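Local coordinates for uncharacterized protein (Thermus thermophilus HB8, PDB 6SCE) that is a CARF-domain DNA nuclease of Type III CRISPR defence, switched on by cyclic oligoadenylate, at residues P160-F164 / P188-W192. Numbering follows the deposited sequence.
Sequences PPGAF and PYWYW
Pro161 sets its ring over one face of Tyr191, CG standing 3.8 Å from the ring centroid in a CH-pi contact, 24° off the normal and shifted toward the CD1-CE1 rim; Pro161 CB lies over Tyr191 CE1 on the same face. From here the loop makes a type I beta turn, closed by the hydrogen bond from Phe164 N to Pro161 O. Ala163 follows, its CB 3.8 Å from Tyr191 OH, while its backbone N donates to a water that is also hydrogen-bonded to that hydroxyl, at 2.8 Å from OH. Phe164 then drives inward. Its CE2-CZ edge meets a face of Tyr189 in a T-shaped pair, centroids 5.3 Å apart and planes at 74°, and its CE1 lies 3.6 Å from Tyr191 CD2. Tyr191, its CG anti to the backbone N (chi1 -177°), reaches out from strand 187-192 to the turn. Swapping Tyr191 for an alanine is likely to leave Pro161 without the ring face it lies on and the water without its phenolic partner. The bound nucleic acid comes within about 4 Å, nearest atoms. Val182 also touches Pro161 and Phe164, but between these two segments the contact is apolar and CH-pi, with one water joining the Tyr191 hydroxyl to the Ala163 N-H.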
# COMPACT_ATOMS: atom_id res chain seq x y z
N PRO A 160 6.04 -25.73 -13.75
CA PRO A 160 5.17 -24.81 -12.99
C PRO A 160 4.00 -25.53 -12.30
O PRO A 160 3.64 -26.63 -12.70
CB PRO A 160 4.64 -23.87 -14.08
CG PRO A 160 4.62 -24.73 -15.29
CD PRO A 160 5.90 -25.51 -15.20
N PRO A 161 3.41 -24.89 -11.28
CA PRO A 161 2.28 -25.54 -10.63
C PRO A 161 1.15 -25.77 -11.62
O PRO A 161 0.87 -24.95 -12.51
CB PRO A 161 1.87 -24.55 -9.52
CG PRO A 161 3.08 -23.69 -9.28
CD PRO A 161 3.84 -23.66 -10.58
N GLY A 162 0.49 -26.93 -11.47
CA GLY A 162 -0.55 -27.30 -12.40
C GLY A 162 -1.71 -26.34 -12.37
O GLY A 162 -2.45 -26.26 -13.32
N ALA A 163 -1.87 -25.59 -11.27
CA ALA A 163 -2.99 -24.67 -11.14
C ALA A 163 -2.95 -23.45 -12.10
O ALA A 163 -3.97 -22.82 -12.34
CB ALA A 163 -3.10 -24.20 -9.70
N PHE A 164 -1.79 -23.13 -12.64
CA PHE A 164 -1.64 -22.05 -13.61
C PHE A 164 -2.12 -22.47 -15.00
O PHE A 164 -1.99 -23.64 -15.37
CB PHE A 164 -0.17 -21.60 -13.70
CG PHE A 164 0.25 -20.66 -12.60
CD1 PHE A 164 0.71 -21.15 -11.40
CD2 PHE A 164 0.16 -19.28 -12.75
CE1 PHE A 164 1.10 -20.30 -10.38
CE2 PHE A 164 0.54 -18.43 -11.74
CZ PHE A 164 1.01 -18.93 -10.56
N PRO A 188 4.58 -11.63 -12.42
CA PRO A 188 5.17 -12.47 -11.41
C PRO A 188 4.18 -12.89 -10.34
O PRO A 188 3.34 -12.08 -9.92
CB PRO A 188 6.24 -11.57 -10.80
CG PRO A 188 5.62 -10.22 -10.88
CD PRO A 188 4.72 -10.20 -12.06
N TYR A 189 4.38 -14.11 -9.85
CA TYR A 189 3.57 -14.73 -8.80
C TYR A 189 4.51 -15.49 -7.88
O TYR A 189 5.49 -16.07 -8.34
CB TYR A 189 2.56 -15.71 -9.41
CG TYR A 189 1.62 -15.08 -10.41
CD1 TYR A 189 2.02 -14.89 -11.72
CD2 TYR A 189 0.36 -14.66 -10.04
CE1 TYR A 189 1.18 -14.30 -12.65
CE2 TYR A 189 -0.50 -14.08 -10.96
CZ TYR A 189 -0.08 -13.89 -12.26
OH TYR A 189 -0.92 -13.28 -13.17
N TRP A 190 4.25 -15.43 -6.58
CA TRP A 190 5.02 -16.17 -5.57
C TRP A 190 3.99 -17.16 -5.00
O TRP A 190 2.99 -16.77 -4.41
CB TRP A 190 5.54 -15.21 -4.53
CG TRP A 190 6.42 -15.78 -3.45
CD1 TRP A 190 6.28 -15.59 -2.11
CD2 TRP A 190 7.58 -16.60 -3.62
NE1 TRP A 190 7.28 -16.25 -1.42
CE2 TRP A 190 8.08 -16.88 -2.32
CE3 TRP A 190 8.23 -17.14 -4.72
CZ2 TRP A 190 9.21 -17.67 -2.11
CZ3 TRP A 190 9.36 -17.94 -4.52
CH2 TRP A 190 9.85 -18.18 -3.22
N TYR A 191 4.21 -18.43 -5.29
CA TYR A 191 3.21 -19.47 -5.10
C TYR A 191 3.67 -20.42 -4.01
O TYR A 191 4.74 -21.00 -4.07
CB TYR A 191 3.00 -20.19 -6.42
CG TYR A 191 1.95 -21.26 -6.44
CD1 TYR A 191 2.26 -22.58 -6.11
CD2 TYR A 191 0.66 -20.98 -6.84
CE1 TYR A 191 1.29 -23.59 -6.15
CE2 TYR A 191 -0.31 -21.99 -6.87
CZ TYR A 191 0.03 -23.28 -6.55
OH TYR A 191 -0.95 -24.25 -6.60
N TRP A 192 2.81 -20.58 -3.01
CA TRP A 192 3.11 -21.32 -1.77
C TRP A 192 3.12 -22.81 -2.06
O TRP A 192 2.19 -23.33 -2.66
CB TRP A 192 2.04 -20.96 -0.75
CG TRP A 192 1.90 -21.70 0.57
CD1 TRP A 192 1.51 -23.00 0.74
CD2 TRP A 192 2.05 -21.15 1.88
NE1 TRP A 192 1.43 -23.29 2.08
CE2 TRP A 192 1.75 -22.17 2.81
CE3 TRP A 192 2.38 -19.89 2.37
CZ2 TRP A 192 1.79 -21.97 4.20
CZ3 TRP A 192 2.44 -19.69 3.74
CH2 TRP A 192 2.14 -20.74 4.65
O HOH W 1 -0.96 -26.28 -8.59